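PDB 6IPA: aminoacyl-tRNA synthetase-interacting multifunctional protein p43 from Plasmodium vivax, which probably binds tRNA through this C-terminal EMAP II-like domain, as a non-catalytic partner of aminoacyl-tRNA synthetases. Local coordinates for residues Arg45-Val56 with Leu93-Asn103. Sequence-based numbering, arbitrary orientation.
Sequences RLNIIVGYVEEV and LLHKYVLVLAN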
loop_
_atom_site.group_PDB
_atom_site.type_symbol
_atom_site.label_atom_id
_atom_site.label_comp_id
_atom_site.label_asym_id
_atom_site.label_seq_id
_atom_site.Cartn_x
_atom_site.Cartn_y
_atom_site.Cartn_z
ATOM N N ARG A 45 -1.848 0.023 14.215
ATOM C CA ARG A 45 -1.475 -1.378 14.106
ATOM C C ARG A 45 -0.997 -1.766 12.724
ATOM O O ARG A 45 -0.328 -2.776 12.577
ATOM C CB ARG A 45 -2.640 -2.276 14.512
ATOM C CG ARG A 45 -2.875 -2.284 16.004
ATOM C CD ARG A 45 -4.043 -3.154 16.450
ATOM N NE ARG A 45 -3.652 -4.536 16.384
ATOM C CZ ARG A 45 -4.456 -5.564 16.630
ATOM N NH1 ARG A 45 -5.745 -5.384 17.007
ATOM N NH2 ARG A 45 -3.962 -6.786 16.498
ATOM N N LEU A 46 -1.342 -0.951 11.726
ATOM C CA LEU A 46 -0.809 -1.068 10.386
ATOM C C LEU A 46 0.530 -0.395 10.283
ATOM O O LEU A 46 0.675 0.734 10.678
ATOM C CB LEU A 46 -1.750 -0.411 9.337
ATOM C CG LEU A 46 -3.207 -0.835 9.361
ATOM C CD1 LEU A 46 -3.943 -0.228 8.195
ATOM C CD2 LEU A 46 -3.322 -2.337 9.359
ATOM N N ASN A 47 1.467 -1.087 9.635
ATOM C CA ASN A 47 2.776 -0.507 9.199
ATOM C C ASN A 47 2.777 -0.239 7.761
ATOM O O ASN A 47 3.139 -1.113 7.025
ATOM C CB ASN A 47 3.887 -1.516 9.399
ATOM C CG ASN A 47 5.230 -0.924 9.231
ATOM O OD1 ASN A 47 5.440 0.270 9.443
ATOM N ND2 ASN A 47 6.181 -1.762 8.900
ATOM N N ILE A 48 2.372 0.964 7.357
ATOM C CA ILE A 48 2.309 1.404 5.976
ATOM C C ILE A 48 3.565 2.201 5.615
ATOM O O ILE A 48 3.817 3.259 6.173
ATOM C CB ILE A 48 1.063 2.291 5.766
ATOM C CG1 ILE A 48 -0.215 1.442 5.853
ATOM C CG2 ILE A 48 1.104 2.955 4.396
ATOM C CD1 ILE A 48 -1.486 2.253 6.033
ATOM N N ILE A 49 4.354 1.720 4.673
ATOM C CA ILE A 49 5.645 2.339 4.388
ATOM C C ILE A 49 5.844 2.598 2.882
ATOM O O ILE A 49 5.252 1.925 2.047
ATOM C CB ILE A 49 6.767 1.479 4.947
ATOM C CG1 ILE A 49 6.701 0.097 4.372
ATOM C CG2 ILE A 49 6.655 1.368 6.476
ATOM C CD1 ILE A 49 7.860 -0.774 4.798
ATOM N N VAL A 50 6.681 3.575 2.558
ATOM C CA VAL A 50 6.953 3.924 1.194
ATOM C C VAL A 50 8.028 3.025 0.641
ATOM O O VAL A 50 9.064 2.809 1.276
ATOM C CB VAL A 50 7.395 5.362 1.015
ATOM C CG1 VAL A 50 6.482 6.302 1.782
ATOM C CG2 VAL A 50 8.792 5.547 1.506
ATOM N N GLY A 51 7.741 2.488 -0.536
ATOM C CA GLY A 51 8.743 1.790 -1.317
ATOM C C GLY A 51 8.889 2.331 -2.735
ATOM O O GLY A 51 8.022 3.023 -3.258
ATOM N N TYR A 52 10.012 2.010 -3.340
ATOM C CA TYR A 52 10.315 2.325 -4.751
ATOM C C TYR A 52 10.158 1.054 -5.532
ATOM O O TYR A 52 10.833 0.061 -5.231
ATOM C CB TYR A 52 11.767 2.731 -4.878
ATOM C CG TYR A 52 12.178 3.207 -6.243
ATOM C CD1 TYR A 52 11.492 4.235 -6.872
ATOM C CD2 TYR A 52 13.286 2.661 -6.895
ATOM C CE1 TYR A 52 11.876 4.692 -8.124
ATOM C CE2 TYR A 52 13.696 3.131 -8.124
ATOM C CZ TYR A 52 12.978 4.146 -8.739
ATOM O OH TYR A 52 13.309 4.612 -9.983
ATOM N N VAL A 53 9.268 1.082 -6.533
ATOM C CA VAL A 53 9.066 -0.074 -7.408
ATOM C C VAL A 53 10.273 -0.237 -8.360
ATOM O O VAL A 53 10.419 0.511 -9.329
ATOM C CB VAL A 53 7.774 0.097 -8.239
ATOM C CG1 VAL A 53 7.593 -1.081 -9.154
ATOM C CG2 VAL A 53 6.545 0.277 -7.323
ATOM N N GLU A 54 11.149 -1.191 -8.078
ATOM C CA GLU A 54 12.280 -1.464 -8.964
ATOM C C GLU A 54 11.928 -2.119 -10.304
ATOM O O GLU A 54 12.490 -1.740 -11.317
ATOM C CB GLU A 54 13.260 -2.346 -8.233
ATOM C CG GLU A 54 13.979 -1.574 -7.150
ATOM C CD GLU A 54 15.071 -2.378 -6.528
ATOM O OE1 GLU A 54 15.110 -3.599 -6.791
ATOM O OE2 GLU A 54 15.857 -1.783 -5.755
ATOM N N GLU A 55 11.026 -3.103 -10.291
ATOM C CA GLU A 55 10.706 -3.952 -11.461
ATOM C C GLU A 55 9.236 -4.347 -11.512
ATOM O O GLU A 55 8.656 -4.705 -10.483
ATOM C CB GLU A 55 11.490 -5.261 -11.459
ATOM C CG GLU A 55 12.880 -5.204 -12.055
ATOM C CD GLU A 55 13.561 -6.574 -12.108
ATOM O OE1 GLU A 55 13.053 -7.516 -12.797
ATOM O OE2 GLU A 55 14.605 -6.717 -11.435
ATOM N N VAL A 56 8.659 -4.303 -12.719
ATOM C CA VAL A 56 7.370 -4.899 -13.014
ATOM C C VAL A 56 7.581 -6.081 -13.939
ATOM O O VAL A 56 8.230 -5.958 -14.967
ATOM C CB VAL A 56 6.452 -3.914 -13.731
ATOM C CG1 VAL A 56 5.034 -4.458 -13.800
ATOM C CG2 VAL A 56 6.479 -2.598 -13.007
ATOM N N LEU A 93 3.510 1.735 -13.192
ATOM C CA LEU A 93 3.932 1.295 -11.915
ATOM C C LEU A 93 5.460 1.410 -11.748
ATOM O O LEU A 93 5.954 1.662 -10.618
ATOM C CB LEU A 93 3.534 -0.179 -11.767
ATOM C CG LEU A 93 2.077 -0.617 -11.929
ATOM C CD1 LEU A 93 1.921 -2.125 -11.765
ATOM C CD2 LEU A 93 1.228 0.074 -10.885
ATOM N N LEU A 94 6.198 1.200 -12.848
ATOM C CA LEU A 94 7.637 1.074 -12.768
ATOM C C LEU A 94 8.241 2.342 -12.183
ATOM O O LEU A 94 7.811 3.447 -12.466
ATOM C CB LEU A 94 8.260 0.760 -14.157
ATOM C CG LEU A 94 9.742 0.361 -14.147
ATOM C CD1 LEU A 94 9.963 -0.977 -13.474
ATOM C CD2 LEU A 94 10.342 0.309 -15.533
ATOM N N HIS A 95 9.232 2.191 -11.325
ATOM C CA HIS A 95 9.949 3.367 -10.836
ATOM C C HIS A 95 9.069 4.416 -10.136
ATOM O O HIS A 95 9.445 5.563 -9.999
ATOM C CB HIS A 95 10.798 3.965 -11.963
ATOM C CG HIS A 95 11.958 3.093 -12.329
ATOM N ND1 HIS A 95 12.660 3.220 -13.515
ATOM C CD2 HIS A 95 12.526 2.052 -11.663
ATOM C CE1 HIS A 95 13.607 2.306 -13.556
ATOM N NE2 HIS A 95 13.559 1.589 -12.443
ATOM N N LYS A 96 7.911 3.987 -9.650
ATOM C CA LYS A 96 7.100 4.805 -8.739
ATOM C C LYS A 96 7.478 4.527 -7.280
ATOM O O LYS A 96 8.011 3.454 -6.928
ATOM C CB LYS A 96 5.606 4.528 -8.916
ATOM C CG LYS A 96 5.059 4.849 -10.288
ATOM C CD LYS A 96 5.158 6.317 -10.632
ATOM C CE LYS A 96 4.782 6.511 -12.099
ATOM N NZ LYS A 96 3.420 5.954 -12.427
ATOM N N TYR A 97 7.184 5.533 -6.463
ATOM C CA TYR A 97 7.239 5.475 -5.004
ATOM C C TYR A 97 5.829 5.106 -4.577
ATOM O O TYR A 97 4.880 5.834 -4.874
ATOM C CB TYR A 97 7.700 6.843 -4.399
ATOM C CG TYR A 97 9.204 7.044 -4.471
ATOM C CD1 TYR A 97 10.037 6.586 -3.467
ATOM C CD2 TYR A 97 9.791 7.662 -5.564
ATOM C CE1 TYR A 97 11.417 6.751 -3.539
ATOM C CE2 TYR A 97 11.158 7.821 -5.662
ATOM C CZ TYR A 97 11.968 7.360 -4.647
ATOM O OH TYR A 97 13.328 7.546 -4.737
ATOM N N VAL A 98 5.675 3.971 -3.893
ATOM C CA VAL A 98 4.328 3.503 -3.571
ATOM C C VAL A 98 4.223 3.351 -2.073
ATOM O O VAL A 98 5.245 3.497 -1.363
ATOM C CB VAL A 98 3.983 2.209 -4.303
ATOM C CG1 VAL A 98 3.951 2.471 -5.787
ATOM C CG2 VAL A 98 4.994 1.118 -3.997
ATOM N N LEU A 99 2.983 3.116 -1.610
ATOM C CA LEU A 99 2.694 2.853 -0.194
ATOM C C LEU A 99 2.446 1.397 0.045
ATOM O O LEU A 99 1.450 0.850 -0.405
ATOM C CB LEU A 99 1.478 3.636 0.257
ATOM C CG LEU A 99 1.682 5.169 0.199
ATOM C CD1 LEU A 99 0.761 5.843 1.227
ATOM C CD2 LEU A 99 3.121 5.634 0.423
ATOM N N VAL A 100 3.365 0.761 0.755
ATOM C CA VAL A 100 3.245 -0.671 1.042
ATOM C C VAL A 100 2.777 -0.917 2.458
ATOM O O VAL A 100 3.422 -0.437 3.392
ATOM C CB VAL A 100 4.618 -1.381 0.852
ATOM C CG1 VAL A 100 4.501 -2.864 1.155
ATOM C CG2 VAL A 100 5.114 -1.172 -0.573
ATOM N N LEU A 101 1.688 -1.675 2.613
ATOM C CA LEU A 101 1.314 -2.320 3.892
ATOM C C LEU A 101 2.293 -3.461 4.172
ATOM O O LEU A 101 2.080 -4.616 3.789
ATOM C CB LEU A 101 -0.142 -2.841 3.884
ATOM C CG LEU A 101 -0.602 -3.579 5.149
ATOM C CD1 LEU A 101 -0.443 -2.697 6.365
ATOM C CD2 LEU A 101 -2.067 -4.036 5.104
ATOM N N ALA A 102 3.359 -3.134 4.892
ATOM C CA ALA A 102 4.489 -4.053 5.111
ATOM C C ALA A 102 4.295 -5.244 6.029
ATOM O O ALA A 102 5.010 -6.234 5.917
ATOM C CB ALA A 102 5.671 -3.236 5.600
ATOM N N ASN A 103 3.327 -5.186 6.941
ATOM C CA ASN A 103 3.249 -6.181 8.027
ATOM C C ASN A 103 2.252 -7.300 7.883
ATOM O O ASN A 103 2.037 -8.089 8.827
ATOM C CB ASN A 103 3.111 -5.516 9.387
ATOM C CG ASN A 103 1.797 -4.764 9.593
ATOM O OD1 ASN A 103 1.159 -4.268 8.654
ATOM N ND2 ASN A 103 1.399 -4.664 10.845
#
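The carboxamide of Asn-103 reads the backbone of Arg-45 to Asn-47 like a further residue of a strand: ND2 donates to Arg-45 O at 3.1 Å, and OD1 takes a weak but straight bond from Asn-47 N (170°). With chi1 at 66°, CG sits between the backbone N and the carbonyl carbon, which turns the amide to that chain; ND2 also reaches Asp-154 O. Onward, strands 48-58 and 97-101 pair antiparallel. Ile-49 and Val-100 exchange two bonds, as do Gly-51 and Val-98, and Val-53 N to Lys-96 O (2.7 Å) extends the ladder to the type II turn Leu-93 to Lys-96. On one face CD1 of Ile-49 presses on CB of Ala-102 at 3.4 Å; on the other, Val-50 CG1 meets Leu-99 CD2, and Ile-48 and Leu-99 pack on Trp-187. At the far end Tyr-52 CD1 lies 3.8 Å above the Tyr-97 ring plane, offset to its rim, while the Tyr-52 and His-95 rings, nearly parallel (3°), are slid apart with little overlap. The pairing is consistent with strands 1 and 4 closing an OB barrel; Ala-102 N to Asn-47 O (2.9 Å) continues it, then the Asn-103 amide, satisfying two backbone groups, one weakly.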